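PDB 2Y1V: CELL WALL surface anchor family protein from Streptococcus pneumoniae, which serves as the major pilin of the pneumococcal pilus, its copies probably being joined one after another into the fibre shaft. Local coordinates for residues A[334-339]-A[352-357]; A[106-111]-A[141-146]; A[203-208]-A[261-266]. All blocks are in the same frame, centred on the assembly; numbering follows the deposited sequence.

Overall arrangement
The three contacts lie well apart along the elongated pilin, and none touches another: nearest atoms are about 35 Å apart between contacts 1 and 2, and about 20 Å between contacts 2 and 3. Each is partly buried, and each holds different elements. Contact 1 joins neighbouring strands of a hairpin, with apolar groups on the covered face and threonines on the other. Contact 2 lies furthest from the centre of the chain, where an outermost strand ends; it has two cross-strand backbone bonds and a leucine-tyrosine cluster. In contact 3 neither partner is a regular strand, and an asparagine amide, backbone groups and one water do the joining.

Contact 1 of 3, residues A[334-339]-A[352-357]; sequences GAEATF and TVTLTT
The ring of F339 meets the strand 352-355 in two ways: the carbonyl O of V353 lies at its edge, near the ring plane, 4.1 Å from CD1, while CD2 of L355 comes up obliquely to CE1 at 4.0 Å. The first torsion of F339 (-59°) sets CG beside its own backbone N, which keeps the ring near the V353 carbonyl that this same N binds. A337 CB and L355 CB, 4.2 Å apart, and CG2 of V353 against F339 CB complete the apolar face. V362 of strand 361-364 and L319 of strand 317-325 cover it, and F375 lies beside F339 and V353.

The opposite face is polar and more open to solvent. T338 OG1 and T354 OG1 are 3.4 Å apart, a weak hydrogen bond whose direction stays undecided, and the methyls T338 CG2 and T352 CG2 meet at 3.7 Å. The hydroxyl of T352 turns instead to D340. E336 sends an extended chain across T354, so that its CG and CD lie against the methyl T354 CG2; the modelled spacing at CG is doubtfully short.

Backbone bonds hold the pair together in both directions. A337 and L355 exchange two, as do F339 and V353; L355 N reaches A337 O at 2.8 Å, and F339 N reaches V353 O at 2.9 Å. T338 and T354 form the non-hydrogen-bonded pair between them. This is the antiparallel pairing of a beta hairpin, strands 337-343 and 349-355, with 349-355 at the margin of a three-stranded sheet whose apolar face packs on another sheet, an arrangement consistent with a Cna-B-like beta sandwich.

Contact 2 of 3, residues A[106-111]-A[141-146]; sequences LPAAKY and ELPLND
Apolar contacts centre on one methyl, CD1 of L142, which touches L106 CD1 and Y111 CE2, each at 3.7 Å. The L142 side chain crosses the tyrosine at about a right angle, meeting its ring obliquely. L106 also places its CD1 over the centre of a face of the Y111 ring, 4.0 Å above the plane, so the three side chains form one cluster, backed by I63 of strand 61-63. With CG beside the backbone N (chi1 -65°), L142 is swung towards this pair. A108 CB only grazes CD of P143.

Backbone hydrogen bonds tie A109 to L142 in both directions. L142 N gives a 2.9 Å bond to A109 O; the return bond from A109 N to L142 O is longer, 3.3 Å. The A109 carbonyl also receives a CA-H...O contact, from E141 CA to A109 O at 3.3 Å. Here strand 138-142 runs out as the outermost strand of a four-stranded antiparallel sheet, next to strand 109-115; the pairing continues along the strands with backbone bonds between Y111 and I140. Beyond L142 a cis peptide leads into P143 and the chain leaves the sheet, passing along the N-terminal residues T4 to T6.

One side-chain hydrogen bond lies within 106-111, beside the apolar cluster: the Y111 hydroxyl gives to P107 O, which lies in the ring plane at its edge, though the modelled length is too short to be trusted.

Charged groups lie on the exposed face. K110 and E141, a non-hydrogen-bonded pair, touch by their stems, CG to CG at 3.7 Å. K110 NZ and E141 OE1 are 5.3 Å apart, opposite charges near each other but not in contact, so at most a weak long-range attraction.

Contact 3 of 3, residues A[203-208]-A[261-266]; sequences LANYAT and VNDQNA
N262 joins two loops of the Cna-B-like domain: its own, which leads from helix 255-259 into strand 268-278, and the one holding Y206, between strands 191-200 and 208-214. A first torsion of -78° sets CG of N262 beside its own backbone N and carries the amide across to Y206, where it takes both backbone groups. ND2 gives a 2.7 Å hydrogen bond to Y206 O, lying in the carbonyl plane on a lone pair, while Y206 N reaches OD1 at 2.9 Å from above the amide carbonyl plane. This second bond is about as straight at its hydrogen but misses the lone pair. The Y206 ring stands almost upright to the amide, planes 87° apart, and carries A204 CB over one face; Y296 and T129 add to its surroundings.

Further along, the backbones bind each other directly: D263 N donates to A204 O at 2.8 Å, and L203 N donates to Q264 O at the same length. CD2 of L203 rests against that Q264 carbonyl. A water bridges A204 N and V261 O, with a weak third bond from Q264 N. Q264 folds back so that NE2 donates a hydrogen bond to N262 O.

N205 OD1 and D263 OD1, two acceptors 3.0 Å apart with their planes turned 53° against each other, would be expected to repel if the carboxylate is charged. The amide of N205 is held in this sense by bonds from ND2 to the O atoms of L130 and T131, on strand 129-134. Such closeness may raise the proton affinity of the D263 carboxylate somewhat. ND2 giving to Y206 O and OD1 taking from Y206 N fix which way round the N262 amide sits; with no regular strand here, side-chain and water bonds supplement the direct backbone ones.

Contact 1 of 3, residues A[334-339]-A[352-357]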
# COMPACT_ATOMS: atom_id res chain seq x y z
N GLY A 334 -18.40 15.71 6.32
CA GLY A 334 -17.65 16.37 7.39
C GLY A 334 -16.92 17.63 6.97
O GLY A 334 -16.79 18.56 7.75
N ALA A 335 -16.42 17.66 5.74
CA ALA A 335 -15.72 18.84 5.26
C ALA A 335 -15.28 18.65 3.83
O ALA A 335 -15.59 17.65 3.20
CB ALA A 335 -14.51 19.14 6.15
N GLU A 336 -14.54 19.63 3.33
CA GLU A 336 -13.94 19.51 2.03
C GLU A 336 -12.98 18.32 2.09
O GLU A 336 -12.37 18.02 3.12
CB GLU A 336 -13.21 20.80 1.68
CG GLU A 336 -13.09 21.06 0.19
CD GLU A 336 -12.53 22.44 -0.13
OE1 GLU A 336 -11.36 22.70 0.24
OE2 GLU A 336 -13.25 23.25 -0.78
N ALA A 337 -12.89 17.60 0.98
CA ALA A 337 -12.12 16.39 0.92
C ALA A 337 -11.23 16.45 -0.31
O ALA A 337 -11.71 16.46 -1.44
CB ALA A 337 -13.04 15.21 0.85
N THR A 338 -9.92 16.52 -0.08
CA THR A 338 -8.99 16.65 -1.20
C THR A 338 -8.22 15.36 -1.41
O THR A 338 -7.85 14.68 -0.46
CB THR A 338 -8.02 17.81 -0.97
OG1 THR A 338 -8.76 19.03 -0.97
CG2 THR A 338 -6.99 17.85 -2.06
N PHE A 339 -7.99 15.01 -2.67
CA PHE A 339 -7.33 13.75 -3.01
C PHE A 339 -6.28 13.98 -4.06
O PHE A 339 -6.47 14.80 -4.96
CB PHE A 339 -8.32 12.75 -3.60
CG PHE A 339 -9.47 12.41 -2.71
CD1 PHE A 339 -10.55 13.26 -2.59
CD2 PHE A 339 -9.49 11.21 -2.04
CE1 PHE A 339 -11.62 12.92 -1.79
CE2 PHE A 339 -10.54 10.88 -1.23
CZ PHE A 339 -11.61 11.72 -1.11
N THR A 352 -4.87 16.64 -8.83
CA THR A 352 -5.52 16.80 -7.55
C THR A 352 -6.98 17.12 -7.80
O THR A 352 -7.32 17.86 -8.71
CB THR A 352 -4.89 17.96 -6.78
OG1 THR A 352 -3.52 17.68 -6.51
CG2 THR A 352 -5.65 18.22 -5.48
N VAL A 353 -7.85 16.56 -6.97
CA VAL A 353 -9.26 16.88 -7.07
C VAL A 353 -9.81 17.13 -5.67
O VAL A 353 -9.31 16.59 -4.69
CB VAL A 353 -10.04 15.74 -7.76
CG1 VAL A 353 -9.30 15.27 -9.01
CG2 VAL A 353 -10.28 14.59 -6.80
N THR A 354 -10.84 17.95 -5.59
CA THR A 354 -11.44 18.29 -4.32
C THR A 354 -12.93 18.02 -4.41
O THR A 354 -13.54 18.24 -5.45
CB THR A 354 -11.22 19.79 -3.98
OG1 THR A 354 -9.82 20.10 -4.01
CG2 THR A 354 -11.78 20.11 -2.60
N LEU A 355 -13.49 17.50 -3.33
CA LEU A 355 -14.91 17.25 -3.23
C LEU A 355 -15.46 18.22 -2.22
O LEU A 355 -15.13 18.11 -1.03
CB LEU A 355 -15.17 15.83 -2.74
CG LEU A 355 -15.54 14.73 -3.75
CD1 LEU A 355 -14.80 14.90 -5.08
CD2 LEU A 355 -15.31 13.33 -3.17
N THR A 356 -16.28 19.19 -2.67
CA THR A 356 -16.95 20.07 -1.74
C THR A 356 -18.00 19.25 -1.00
O THR A 356 -18.44 18.20 -1.49
CB THR A 356 -17.59 21.33 -2.41
OG1 THR A 356 -18.75 20.98 -3.18
CG2 THR A 356 -16.57 22.07 -3.28
N THR A 357 -18.38 19.73 0.18
CA THR A 357 -19.40 19.12 1.04
C THR A 357 -20.72 18.68 0.38
O THR A 357 -21.41 17.79 0.89
CB THR A 357 -19.73 20.09 2.19
OG1 THR A 357 -18.58 20.16 3.05
CG2 THR A 357 -20.95 19.62 2.97

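Contact 2 of 3, residues A[106-111]-A[141-146]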
# COMPACT_ATOMS: atom_id res chain seq x y z
N LEU A 106 -23.28 15.06 44.53
CA LEU A 106 -22.47 13.94 45.03
C LEU A 106 -22.39 13.93 46.55
O LEU A 106 -21.99 14.92 47.15
CB LEU A 106 -21.06 14.00 44.47
CG LEU A 106 -20.87 13.78 42.98
CD1 LEU A 106 -19.39 13.76 42.68
CD2 LEU A 106 -21.52 12.48 42.54
N PRO A 107 -22.79 12.80 47.18
CA PRO A 107 -22.61 12.54 48.62
C PRO A 107 -21.16 12.66 49.05
O PRO A 107 -20.26 12.32 48.27
CB PRO A 107 -23.04 11.08 48.77
CG PRO A 107 -24.05 10.88 47.69
CD PRO A 107 -23.69 11.81 46.55
N ALA A 108 -20.94 13.11 50.28
CA ALA A 108 -19.60 13.10 50.87
C ALA A 108 -19.05 11.71 50.62
O ALA A 108 -19.74 10.72 50.84
CB ALA A 108 -19.65 13.40 52.36
N ALA A 109 -17.81 11.64 50.14
CA ALA A 109 -17.15 10.37 49.87
C ALA A 109 -15.82 10.60 49.19
O ALA A 109 -15.43 11.74 48.95
CB ALA A 109 -18.04 9.50 49.02
N LYS A 110 -15.11 9.51 48.89
CA LYS A 110 -13.92 9.55 48.06
C LYS A 110 -14.34 9.14 46.65
O LYS A 110 -15.15 8.22 46.48
CB LYS A 110 -12.86 8.57 48.58
CG LYS A 110 -12.52 8.73 50.04
CD LYS A 110 -11.51 7.69 50.50
CE LYS A 110 -11.15 7.87 51.97
NZ LYS A 110 -9.95 7.06 52.40
N TYR A 111 -13.81 9.84 45.65
CA TYR A 111 -14.12 9.53 44.26
C TYR A 111 -12.87 9.49 43.41
O TYR A 111 -11.84 10.13 43.71
CB TYR A 111 -15.05 10.57 43.65
CG TYR A 111 -16.39 10.69 44.32
CD1 TYR A 111 -17.45 9.87 43.94
CD2 TYR A 111 -16.60 11.63 45.32
CE1 TYR A 111 -18.70 10.00 44.55
CE2 TYR A 111 -17.83 11.76 45.92
CZ TYR A 111 -18.88 10.94 45.54
OH TYR A 111 -20.08 11.08 46.16
N GLU A 141 -11.52 13.60 47.42
CA GLU A 141 -12.56 13.35 48.42
C GLU A 141 -13.36 14.64 48.62
O GLU A 141 -12.79 15.72 48.71
CB GLU A 141 -11.94 12.87 49.74
CG GLU A 141 -12.95 12.35 50.74
CD GLU A 141 -12.35 12.14 52.12
OE1 GLU A 141 -11.12 12.22 52.26
OE2 GLU A 141 -13.12 11.90 53.07
N LEU A 142 -14.69 14.50 48.65
CA LEU A 142 -15.59 15.65 48.80
C LEU A 142 -16.25 15.69 50.18
O LEU A 142 -16.62 14.65 50.72
CB LEU A 142 -16.69 15.63 47.72
CG LEU A 142 -16.35 15.78 46.24
CD1 LEU A 142 -17.56 15.46 45.38
CD2 LEU A 142 -15.86 17.18 45.92
N PRO A 143 -16.41 16.89 50.75
CA PRO A 143 -15.98 18.14 50.11
C PRO A 143 -14.46 18.31 50.09
O PRO A 143 -13.75 17.76 50.95
CB PRO A 143 -16.63 19.23 50.97
CG PRO A 143 -16.94 18.57 52.29
CD PRO A 143 -17.14 17.11 52.01
N LEU A 144 -13.95 19.04 49.11
CA LEU A 144 -12.54 19.35 49.05
C LEU A 144 -12.24 20.36 50.15
O LEU A 144 -12.32 21.58 49.94
CB LEU A 144 -12.17 19.93 47.70
CG LEU A 144 -10.66 20.08 47.50
CD1 LEU A 144 -9.92 18.82 47.98
CD2 LEU A 144 -10.35 20.37 46.05
N ASN A 145 -11.91 19.84 51.33
CA ASN A 145 -11.74 20.68 52.49
C ASN A 145 -12.66 21.88 52.42
O ASN A 145 -13.88 21.79 52.58
CB ASN A 145 -10.31 21.22 52.58
CG ASN A 145 -9.25 20.13 52.56
OD1 ASN A 145 -9.35 19.12 53.27
ND2 ASN A 145 -8.23 20.33 51.74
N ASP A 146 -12.03 23.00 52.11
CA ASP A 146 -12.56 24.32 52.28
C ASP A 146 -13.15 24.86 50.98
O ASP A 146 -13.83 25.88 50.96
CB ASP A 146 -11.36 25.18 52.67
CG ASP A 146 -11.71 26.34 53.54
OD1 ASP A 146 -12.86 26.83 53.43
OD2 ASP A 146 -10.84 26.75 54.33

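Contact 3 of 3, residues A[203-208]-A[261-266]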
# COMPACT_ATOMS: atom_id res chain seq x y z
N LEU A 203 4.81 3.71 26.32
CA LEU A 203 3.53 4.00 26.97
C LEU A 203 2.42 4.31 25.97
O LEU A 203 1.54 5.13 26.22
CB LEU A 203 3.69 5.13 28.00
CG LEU A 203 4.78 4.93 29.07
CD1 LEU A 203 4.64 6.00 30.16
CD2 LEU A 203 4.74 3.54 29.68
N ALA A 204 2.45 3.62 24.84
CA ALA A 204 1.43 3.78 23.83
C ALA A 204 0.09 3.33 24.39
O ALA A 204 0.05 2.44 25.23
CB ALA A 204 1.80 2.99 22.59
N ASN A 205 -1.00 3.94 23.92
CA ASN A 205 -2.32 3.48 24.32
C ASN A 205 -3.20 3.19 23.13
O ASN A 205 -4.30 3.72 23.05
CB ASN A 205 -3.02 4.54 25.17
CG ASN A 205 -2.35 4.78 26.48
OD1 ASN A 205 -2.18 3.85 27.27
ND2 ASN A 205 -1.97 6.03 26.73
N TYR A 206 -2.71 2.37 22.19
CA TYR A 206 -3.50 2.11 20.97
C TYR A 206 -4.70 1.18 21.15
O TYR A 206 -4.61 0.13 21.79
CB TYR A 206 -2.64 1.62 19.81
CG TYR A 206 -1.54 2.56 19.42
CD1 TYR A 206 -1.54 3.88 19.86
CD2 TYR A 206 -0.52 2.16 18.59
CE1 TYR A 206 -0.52 4.75 19.51
CE2 TYR A 206 0.50 3.03 18.22
CZ TYR A 206 0.49 4.30 18.69
OH TYR A 206 1.50 5.14 18.32
N ALA A 207 -5.81 1.62 20.57
CA ALA A 207 -7.03 0.82 20.49
C ALA A 207 -7.01 0.04 19.19
O ALA A 207 -7.57 -1.05 19.11
CB ALA A 207 -8.28 1.71 20.56
N THR A 208 -6.34 0.61 18.19
CA THR A 208 -6.18 -0.02 16.88
C THR A 208 -4.71 0.07 16.50
O THR A 208 -4.00 0.98 16.92
CB THR A 208 -7.02 0.71 15.79
OG1 THR A 208 -8.42 0.56 16.08
CG2 THR A 208 -6.78 0.13 14.43
N VAL A 261 2.54 -4.01 22.59
CA VAL A 261 3.13 -2.76 22.12
C VAL A 261 2.68 -1.58 22.98
O VAL A 261 3.35 -0.55 23.04
CB VAL A 261 2.88 -2.50 20.60
CG1 VAL A 261 3.41 -3.65 19.78
CG2 VAL A 261 1.37 -2.22 20.28
N ASN A 262 1.56 -1.77 23.67
CA ASN A 262 0.99 -0.75 24.55
C ASN A 262 1.59 -0.73 25.94
O ASN A 262 2.05 -1.75 26.45
CB ASN A 262 -0.54 -0.93 24.64
CG ASN A 262 -1.28 -0.38 23.42
OD1 ASN A 262 -0.71 0.38 22.62
ND2 ASN A 262 -2.53 -0.75 23.27
N ASP A 263 1.57 0.44 26.57
CA ASP A 263 2.03 0.60 27.95
C ASP A 263 3.35 -0.15 28.20
O ASP A 263 3.44 -1.01 29.09
CB ASP A 263 0.92 0.13 28.92
CG ASP A 263 -0.42 0.86 28.70
OD1 ASP A 263 -0.57 2.04 29.08
OD2 ASP A 263 -1.34 0.24 28.14
N GLN A 264 4.38 0.19 27.42
CA GLN A 264 5.70 -0.41 27.51
C GLN A 264 6.73 0.65 27.84
O GLN A 264 6.58 1.80 27.42
CB GLN A 264 6.08 -1.04 26.18
CG GLN A 264 5.11 -2.07 25.68
CD GLN A 264 5.25 -3.39 26.39
OE1 GLN A 264 6.36 -3.87 26.62
NE2 GLN A 264 4.13 -4.00 26.74
N ASN A 265 7.80 0.24 28.52
CA ASN A 265 8.83 1.18 28.98
C ASN A 265 9.78 1.75 27.92
O ASN A 265 10.42 2.77 28.15
CB ASN A 265 9.62 0.57 30.15
CG ASN A 265 8.92 0.77 31.48
OD1 ASN A 265 9.50 0.53 32.53
ND2 ASN A 265 7.67 1.24 31.43
N ALA A 266 9.86 1.12 26.77
CA ALA A 266 10.75 1.63 25.73
C ALA A 266 10.10 1.60 24.35
O ALA A 266 9.21 0.79 24.10
CB ALA A 266 12.07 0.85 25.71
O HOH W 1 4.28 1.54 24.40